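Long-range contact in GDSL-like protein (Roseburia intestinalis L1-82, PDB 6HFZ), which removes acetyl groups from acetylated mannans as a two-domain esterase of a commensal gut bacterium, with a GDSL-like hydrolase domain: residues D265-G277 against L350-V364. Sequence-based numbering, arbitrary orientation.
Sequences DCFKHGWTASKKG and LTETHENDAVPFYLV
With CG of Tyr-362 swung opposite its own backbone N (chi1 -159°), the phenol ring reaches the loop before strand 271-273, where CB of Phe-267, the centre of an inverse gamma turn, sits over the middle of one face, 3.9 Å from the ring centroid. Trp-271 O lies over the opposite face, nearer the rim, and Thr-272 CG2 comes within 3.4 Å of Tyr-362 CD2. Gly-270 N donates to Tyr-362 OH (3.2 Å), which is also hydrogen-bonded to Asp-256 OD2, so two partners fix the ring's outer end. Strands 271-273 and 361-364 pair antiparallel within the all-beta second domain: Trp-271/Leu-363 and Ala-273/Phe-361 are hydrogen-bonded pairs flanking the non-hydrogen-bonded Thr-272/Tyr-362. On the face shared by Trp-271 and Leu-363, indole CE3 meets Leu-363 CD2 at 3.9 Å, and Ile-280 touches both side chains. At the end of the ladder, Leu-350 CD2 packs against Ala-273 CB (3.6 Å); farther on, Gly-277 N donates to Leu-350 O (2.9 Å), with the donor tilted 35° from the carbonyl plane. One water donates to both Ser-274 O and Asp-357 OD2, linking the 265-277 segment to the type I turn 354-357, where Asp-357 OD1 also accepts from His-354 ND1 (2.8 Å).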
ATOM      1  N   ASP A 265      -4.500   9.010   9.299  1.00 27.13           N
ATOM      2  CA  ASP A 265      -5.339  10.247   9.155  1.00 25.72           C
ATOM      3  C   ASP A 265      -5.142  10.757   7.719  1.00 25.68           C
ATOM      4  O   ASP A 265      -4.324  11.674   7.470  1.00 25.12           O
ATOM      5  CB  ASP A 265      -4.897  11.255  10.221  1.00 28.12           C
ATOM      6  CG  ASP A 265      -5.675  12.558  10.318  1.00 35.22           C
ATOM      7  OD1 ASP A 265      -6.756  12.662   9.701  1.00 36.47           O
ATOM      8  OD2 ASP A 265      -5.177  13.462  11.014  1.00 37.07           O
ATOM      9  N   CYS A 266      -5.819  10.093   6.766  1.00 23.87           N
ATOM     10  CA  CYS A 266      -5.378  10.195   5.402  1.00 24.72           C
ATOM     11  C   CYS A 266      -6.058  11.353   4.656  1.00 22.41           C
ATOM     12  O   CYS A 266      -5.559  11.732   3.600  1.00 20.73           O
ATOM     13  CB  CYS A 266      -5.546   8.863   4.691  1.00 28.57           C
ATOM     14  SG  CYS A 266      -7.229   8.224   4.763  1.00 30.09           S
ATOM     15  N   PHE A 267      -7.094  11.982   5.226  1.00 20.69           N
ATOM     16  CA  PHE A 267      -7.660  13.189   4.552  1.00 19.83           C
ATOM     17  C   PHE A 267      -7.003  14.438   5.155  1.00 22.80           C
ATOM     18  O   PHE A 267      -7.609  15.144   5.966  1.00 22.75           O
ATOM     19  CB  PHE A 267      -9.182  13.128   4.570  1.00 22.66           C
ATOM     20  CG  PHE A 267      -9.742  11.826   4.053  1.00 21.27           C
ATOM     21  CD1 PHE A 267      -9.586  11.504   2.717  1.00 22.24           C
ATOM     22  CD2 PHE A 267     -10.313  10.892   4.902  1.00 22.14           C
ATOM     23  CE1 PHE A 267     -10.050  10.305   2.219  1.00 23.55           C
ATOM     24  CE2 PHE A 267     -10.795   9.679   4.394  1.00 23.63           C
ATOM     25  CZ  PHE A 267     -10.661   9.397   3.057  1.00 23.71           C
ATOM     26  N   LYS A 268      -5.723  14.608   4.803  1.00 21.67           N
ATOM     27  CA  LYS A 268      -4.890  15.715   5.191  1.00 22.21           C
ATOM     28  C   LYS A 268      -4.042  16.122   4.004  1.00 22.16           C
ATOM     29  O   LYS A 268      -3.813  15.308   3.097  1.00 21.22           O
ATOM     30  CB  LYS A 268      -3.967  15.350   6.367  1.00 23.83           C
ATOM     31  CG  LYS A 268      -4.664  15.106   7.693  1.00 23.67           C
ATOM     32  CD  LYS A 268      -5.242  16.356   8.318  1.00 25.64           C
ATOM     33  CE  LYS A 268      -6.149  16.082   9.508  1.00 29.73           C
ATOM     34  NZ  LYS A 268      -7.392  15.422   9.101  1.00 35.32           N
ATOM     35  N   HIS A 269      -3.523  17.367   4.048  1.00 22.03           N
ATOM     36  CA  HIS A 269      -2.568  17.977   3.110  1.00 22.16           C
ATOM     37  C   HIS A 269      -3.186  18.294   1.742  1.00 21.13           C
ATOM     38  O   HIS A 269      -2.466  18.631   0.802  1.00 21.70           O
ATOM     39  CB  HIS A 269      -1.314  17.100   2.915  1.00 25.05           C
ATOM     40  CG  HIS A 269      -0.551  16.889   4.182  1.00 23.93           C
ATOM     41  ND1 HIS A 269      -0.716  17.734   5.268  1.00 26.70           N
ATOM     42  CD2 HIS A 269       0.374  15.970   4.547  1.00 24.86           C
ATOM     43  CE1 HIS A 269       0.089  17.319   6.258  1.00 23.59           C
ATOM     44  NE2 HIS A 269       0.768  16.272   5.854  1.00 27.28           N
ATOM     45  N   GLY A 270      -4.504  18.172   1.653  1.00 20.30           N
ATOM     46  CA  GLY A 270      -5.174  18.424   0.413  1.00 20.35           C
ATOM     47  C   GLY A 270      -6.031  19.672   0.476  1.00 21.92           C
ATOM     48  O   GLY A 270      -5.661  20.683   1.069  1.00 22.79           O
ATOM     49  N   TRP A 271      -7.185  19.613  -0.188  1.00 22.22           N
ATOM     50  CA  TRP A 271      -8.006  20.773  -0.397  1.00 22.82           C
ATOM     51  C   TRP A 271      -9.464  20.341  -0.277  1.00 23.32           C
ATOM     52  O   TRP A 271      -9.827  19.218  -0.650  1.00 20.67           O
ATOM     53  CB  TRP A 271      -7.787  21.401  -1.779  1.00 22.11           C
ATOM     54  CG  TRP A 271      -6.416  21.771  -2.207  1.00 21.52           C
ATOM     55  CD1 TRP A 271      -5.815  22.992  -2.099  1.00 24.11           C
ATOM     56  CD2 TRP A 271      -5.474  20.900  -2.854  1.00 23.86           C
ATOM     57  NE1 TRP A 271      -4.584  22.953  -2.671  1.00 24.19           N
ATOM     58  CE2 TRP A 271      -4.330  21.677  -3.122  1.00 22.35           C
ATOM     59  CE3 TRP A 271      -5.493  19.547  -3.233  1.00 23.13           C
ATOM     60  CZ2 TRP A 271      -3.216  21.161  -3.766  1.00 23.98           C
ATOM     61  CZ3 TRP A 271      -4.381  19.039  -3.860  1.00 23.77           C
ATOM     62  CH2 TRP A 271      -3.268  19.834  -4.140  1.00 24.51           C
ATOM     63  N   THR A 272     -10.334  21.255   0.172  1.00 23.73           N
ATOM     64  CA  THR A 272     -11.747  20.960   0.300  1.00 22.38           C
ATOM     65  C   THR A 272     -12.569  21.953  -0.523  1.00 25.97           C
ATOM     66  O   THR A 272     -12.077  23.027  -0.770  1.00 26.17           O
ATOM     67  CB  THR A 272     -12.243  21.002   1.744  1.00 26.62           C
ATOM     68  OG1 THR A 272     -11.953  22.289   2.277  1.00 25.69           O
ATOM     69  CG2 THR A 272     -11.579  19.922   2.573  1.00 26.55           C
ATOM     70  N   ALA A 273     -13.802  21.546  -0.862  1.00 25.64           N
ATOM     71  CA  ALA A 273     -14.788  22.404  -1.586  1.00 28.34           C
ATOM     72  C   ALA A 273     -16.229  21.986  -1.256  1.00 26.86           C
ATOM     73  O   ALA A 273     -16.530  20.800  -1.189  1.00 25.94           O
ATOM     74  CB  ALA A 273     -14.519  22.323  -3.074  1.00 26.60           C
ATOM     75  N   SER A 274     -17.146  22.972  -1.159  1.00 23.94           N
ATOM     76  CA  SER A 274     -18.537  22.713  -0.820  1.00 26.53           C
ATOM     77  C   SER A 274     -19.535  23.188  -1.894  1.00 24.39           C
ATOM     78  O   SER A 274     -20.714  22.832  -1.788  1.00 26.53           O
ATOM     79  CB  SER A 274     -18.907  23.385   0.501  1.00 29.83           C
ATOM     80  OG  SER A 274     -18.069  22.917   1.559  1.00 34.43           O
ATOM     81  N   LYS A 275     -19.099  24.041  -2.821  1.00 25.72           N
ATOM     82  CA  LYS A 275     -20.035  24.716  -3.756  1.00 24.23           C
ATOM     83  C   LYS A 275     -19.806  24.339  -5.219  1.00 23.55           C
ATOM     84  O   LYS A 275     -18.684  24.284  -5.695  1.00 23.75           O
ATOM     85  CB  LYS A 275     -19.906  26.218  -3.605  1.00 24.52           C
ATOM     86  CG  LYS A 275     -20.374  26.689  -2.244  1.00 27.03           C
ATOM     87  CD  LYS A 275     -20.311  28.165  -2.122  1.00 31.09           C
ATOM     88  CE  LYS A 275     -20.674  28.632  -0.721  1.00 35.31           C
ATOM     89  NZ  LYS A 275     -20.463  30.091  -0.603  1.00 39.49           N
ATOM     90  N   LYS A 276     -20.923  24.150  -5.929  1.00 25.72           N
ATOM     91  CA  LYS A 276     -20.881  23.906  -7.381  1.00 27.41           C
ATOM     92  C   LYS A 276     -19.996  24.952  -8.049  1.00 28.71           C
ATOM     93  O   LYS A 276     -20.058  26.143  -7.742  1.00 29.32           O
ATOM     94  CB  LYS A 276     -22.294  23.886  -7.980  1.00 30.58           C
ATOM     95  CG  LYS A 276     -22.322  23.456  -9.449  1.00 33.82           C
ATOM     96  CD  LYS A 276     -23.696  23.102  -9.968  1.00 42.85           C
ATOM     97  CE  LYS A 276     -23.693  22.886 -11.466  1.00 46.25           C
ATOM     98  NZ  LYS A 276     -25.017  22.430 -11.938  1.00 50.14           N
ATOM     99  N   GLY A 277     -19.083  24.498  -8.927  1.00 26.26           N
ATOM    100  CA  GLY A 277     -18.204  25.377  -9.648  1.00 26.73           C
ATOM    101  C   GLY A 277     -16.873  25.665  -8.978  1.00 24.44           C
ATOM    102  O   GLY A 277     -15.993  26.259  -9.558  1.00 29.02           O
ATOM    103  N   LEU A 350     -16.116  21.077  -8.967  1.00 22.53           N
ATOM    104  CA  LEU A 350     -17.322  20.471  -8.431  1.00 22.86           C
ATOM    105  C   LEU A 350     -18.482  20.660  -9.414  1.00 25.84           C
ATOM    106  O   LEU A 350     -18.664  21.774  -9.919  1.00 27.81           O
ATOM    107  CB  LEU A 350     -17.632  21.124  -7.082  1.00 25.52           C
ATOM    108  CG  LEU A 350     -17.288  20.299  -5.840  1.00 30.95           C
ATOM    109  CD1 LEU A 350     -15.886  19.771  -5.843  1.00 30.70           C
ATOM    110  CD2 LEU A 350     -17.565  21.056  -4.558  1.00 25.27           C
ATOM    111  N   THR A 351     -19.193  19.566  -9.699  1.00 25.68           N
ATOM    112  CA  THR A 351     -20.304  19.520 -10.691  1.00 28.93           C
ATOM    113  C   THR A 351     -21.675  19.273 -10.054  1.00 30.85           C
ATOM    114  O   THR A 351     -22.690  19.650 -10.672  1.00 32.30           O
ATOM    115  CB  THR A 351     -20.029  18.458 -11.759  1.00 29.64           C
ATOM    116  OG1 THR A 351     -19.964  17.175 -11.133  1.00 29.30           O
ATOM    117  CG2 THR A 351     -18.742  18.719 -12.503  1.00 30.12           C
ATOM    118  N   GLU A 352     -21.746  18.617  -8.887  1.00 29.50           N
ATOM    119  CA  GLU A 352     -23.029  18.374  -8.172  1.00 29.73           C
ATOM    120  C   GLU A 352     -22.820  18.630  -6.668  1.00 31.41           C
ATOM    121  O   GLU A 352     -21.796  18.245  -6.095  1.00 27.90           O
ATOM    122  CB  GLU A 352     -23.578  16.950  -8.368  1.00 32.15           C
ATOM    123  CG  GLU A 352     -23.644  16.482  -9.824  1.00 38.06           C
ATOM    124  CD  GLU A 352     -24.074  15.029 -10.019  1.00 43.96           C
ATOM    125  OE1 GLU A 352     -23.629  14.393 -11.021  1.00 45.72           O
ATOM    126  OE2 GLU A 352     -24.870  14.524  -9.173  1.00 42.79           O
ATOM    127  N   THR A 353     -23.761  19.353  -6.064  1.00 29.77           N
ATOM    128  CA  THR A 353     -23.843  19.593  -4.639  1.00 31.48           C
ATOM    129  C   THR A 353     -25.288  19.393  -4.192  1.00 34.41           C
ATOM    130  O   THR A 353     -26.195  19.357  -5.038  1.00 36.37           O
ATOM    131  CB  THR A 353     -23.375  20.994  -4.223  1.00 33.89           C
ATOM    132  OG1 THR A 353     -24.196  21.997  -4.852  1.00 32.64           O
ATOM    133  CG2 THR A 353     -21.899  21.175  -4.514  1.00 30.63           C
ATOM    134  N   HIS A 354     -25.457  19.242  -2.874  1.00 32.66           N
ATOM    135  CA  HIS A 354     -26.732  19.034  -2.278  1.00 35.76           C
ATOM    136  C   HIS A 354     -26.852  19.941  -1.062  1.00 39.37           C
ATOM    137  O   HIS A 354     -25.880  20.134  -0.333  1.00 33.03           O
ATOM    138  CB  HIS A 354     -26.962  17.559  -1.901  1.00 34.61           C
ATOM    139  CG  HIS A 354     -26.572  16.598  -2.971  1.00 39.79           C
ATOM    140  ND1 HIS A 354     -25.270  16.161  -3.120  1.00 39.44           N
ATOM    141  CD2 HIS A 354     -27.295  15.999  -3.940  1.00 40.44           C
ATOM    142  CE1 HIS A 354     -25.217  15.303  -4.122  1.00 44.23           C
ATOM    143  NE2 HIS A 354     -26.442  15.189  -4.641  1.00 45.34           N
ATOM    144  N   GLU A 355     -28.064  20.486  -0.857  1.00 42.42           N
ATOM    145  CA  GLU A 355     -28.295  21.432   0.229  1.00 45.04           C
ATOM    146  C   GLU A 355     -27.858  20.794   1.556  1.00 39.43           C
ATOM    147  O   GLU A 355     -27.256  21.449   2.418  1.00 42.78           O
ATOM    148  CB  GLU A 355     -29.771  21.847   0.239  1.00 53.50           C
ATOM    149  CG  GLU A 355     -29.971  23.346   0.367  1.00 66.28           C
ATOM    150  CD  GLU A 355     -29.366  23.973   1.612  1.00 71.71           C
ATOM    151  OE1 GLU A 355     -28.826  25.094   1.493  1.00 72.58           O
ATOM    152  OE2 GLU A 355     -29.437  23.345   2.696  1.00 79.12           O
ATOM    153  N   ASN A 356     -28.127  19.493   1.679  1.00 39.48           N
ATOM    154  CA  ASN A 356     -27.899  18.725   2.900  1.00 37.96           C
ATOM    155  C   ASN A 356     -26.572  17.930   2.848  1.00 38.16           C
ATOM    156  O   ASN A 356     -26.473  16.889   3.478  1.00 35.33           O
ATOM    157  CB  ASN A 356     -29.081  17.781   3.153  1.00 40.81           C
ATOM    158  CG  ASN A 356     -29.358  16.797   2.030  1.00 45.70           C
ATOM    159  OD1 ASN A 356     -29.147  17.096   0.851  1.00 43.26           O
ATOM    160  ND2 ASN A 356     -29.858  15.622   2.387  1.00 45.32           N
ATOM    161  N   ASP A 357     -25.558  18.381   2.102  1.00 32.57           N
ATOM    162  CA  ASP A 357     -24.293  17.604   2.009  1.00 34.20           C
ATOM    163  C   ASP A 357     -23.697  17.459   3.415  1.00 36.88           C
ATOM    164  O   ASP A 357     -23.585  18.440   4.135  1.00 32.76           O
ATOM    165  CB  ASP A 357     -23.290  18.260   1.049  1.00 34.34           C
ATOM    166  CG  ASP A 357     -23.473  17.835  -0.403  1.00 32.09           C
ATOM    167  OD1 ASP A 357     -24.045  16.746  -0.645  1.00 32.09           O
ATOM    168  OD2 ASP A 357     -23.072  18.594  -1.286  1.00 35.35           O
ATOM    169  N   ALA A 358     -23.334  16.224   3.791  1.00 33.67           N
ATOM    170  CA  ALA A 358     -22.816  15.897   5.164  1.00 36.67           C
ATOM    171  C   ALA A 358     -21.363  16.359   5.319  1.00 34.70           C
ATOM    172  O   ALA A 358     -20.867  16.663   6.420  1.00 34.08           O
ATOM    173  CB  ALA A 358     -22.941  14.407   5.394  1.00 35.77           C
ATOM    174  N   VAL A 359     -20.648  16.351   4.193  1.00 33.67           N
ATOM    175  CA  VAL A 359     -19.237  16.657   4.151  1.00 29.44           C
ATOM    176  C   VAL A 359     -18.944  17.392   2.845  1.00 28.52           C
ATOM    177  O   VAL A 359     -19.630  17.226   1.834  1.00 28.07           O
ATOM    178  CB  VAL A 359     -18.362  15.381   4.206  1.00 32.17           C
ATOM    179  CG1 VAL A 359     -18.508  14.610   5.510  1.00 35.85           C
ATOM    180  CG2 VAL A 359     -18.602  14.469   3.012  1.00 33.35           C
ATOM    181  N   PRO A 360     -17.861  18.171   2.826  1.00 26.10           N
ATOM    182  CA  PRO A 360     -17.350  18.744   1.588  1.00 26.13           C
ATOM    183  C   PRO A 360     -16.622  17.653   0.790  1.00 24.77           C
ATOM    184  O   PRO A 360     -16.351  16.567   1.309  1.00 24.72           O
ATOM    185  CB  PRO A 360     -16.342  19.786   2.047  1.00 28.60           C
ATOM    186  CG  PRO A 360     -15.858  19.251   3.372  1.00 28.56           C
ATOM    187  CD  PRO A 360     -17.044  18.541   3.989  1.00 26.42           C
ATOM    188  N   PHE A 361     -16.335  17.953  -0.480  1.00 24.94           N
ATOM    189  CA  PHE A 361     -15.458  17.105  -1.276  1.00 22.67           C
ATOM    190  C   PHE A 361     -14.025  17.275  -0.732  1.00 21.89           C
ATOM    191  O   PHE A 361     -13.626  18.382  -0.452  1.00 23.68           O
ATOM    192  CB  PHE A 361     -15.578  17.505  -2.748  1.00 22.97           C
ATOM    193  CG  PHE A 361     -14.907  16.546  -3.690  1.00 22.07           C
ATOM    194  CD1 PHE A 361     -13.538  16.615  -3.917  1.00 23.07           C
ATOM    195  CD2 PHE A 361     -15.643  15.541  -4.309  1.00 22.77           C
ATOM    196  CE1 PHE A 361     -12.925  15.703  -4.776  1.00 24.18           C
ATOM    197  CE2 PHE A 361     -15.007  14.580  -5.088  1.00 24.79           C
ATOM    198  CZ  PHE A 361     -13.660  14.693  -5.355  1.00 23.25           C
ATOM    199  N   TYR A 362     -13.269  16.173  -0.563  1.00 22.52           N
ATOM    200  CA  TYR A 362     -11.845  16.249  -0.135  1.00 19.74           C
ATOM    201  C   TYR A 362     -10.959  15.721  -1.276  1.00 20.47           C
ATOM    202  O   TYR A 362     -10.931  14.525  -1.537  1.00 20.70           O
ATOM    203  CB  TYR A 362     -11.594  15.483   1.181  1.00 21.10           C
ATOM    204  CG  TYR A 362     -10.324  15.960   1.867  1.00 19.58           C
ATOM    205  CD1 TYR A 362      -9.082  15.685   1.335  1.00 21.32           C
ATOM    206  CD2 TYR A 362     -10.377  16.740   3.024  1.00 21.81           C
ATOM    207  CE1 TYR A 362      -7.921  16.189   1.917  1.00 21.13           C
ATOM    208  CE2 TYR A 362      -9.231  17.197   3.659  1.00 18.32           C
ATOM    209  CZ  TYR A 362      -8.002  16.948   3.082  1.00 21.78           C
ATOM    210  OH  TYR A 362      -6.873  17.457   3.667  1.00 21.20           O
ATOM    211  N   LEU A 363     -10.197  16.621  -1.890  1.00 18.81           N
ATOM    212  CA  LEU A 363      -9.173  16.282  -2.886  1.00 21.92           C
ATOM    213  C   LEU A 363      -7.838  16.099  -2.151  1.00 20.67           C
ATOM    214  O   LEU A 363      -7.262  17.035  -1.598  1.00 20.67           O
ATOM    215  CB  LEU A 363      -9.135  17.407  -3.928  1.00 22.10           C
ATOM    216  CG  LEU A 363      -8.110  17.240  -5.040  1.00 22.70           C
ATOM    217  CD1 LEU A 363      -8.383  15.983  -5.890  1.00 21.64           C
ATOM    218  CD2 LEU A 363      -8.082  18.468  -5.940  1.00 22.34           C
ATOM    219  N   VAL A 364      -7.354  14.843  -2.080  1.00 20.24           N
ATOM    220  CA  VAL A 364      -6.189  14.545  -1.287  1.00 19.55           C
ATOM    221  C   VAL A 364      -4.912  14.857  -2.089  1.00 19.82           C
ATOM    222  O   VAL A 364      -3.974  15.485  -1.599  1.00 20.35           O
ATOM    223  CB  VAL A 364      -6.203  13.088  -0.794  1.00 19.36           C
ATOM    224  CG1 VAL A 364      -4.890  12.721  -0.087  1.00 18.99           C
ATOM    225  CG2 VAL A 364      -7.438  12.792   0.064  1.00 21.22           C
TER
HETATM  226  O   HOH W   1     -21.935  21.014  -0.314  1.00 32.69           O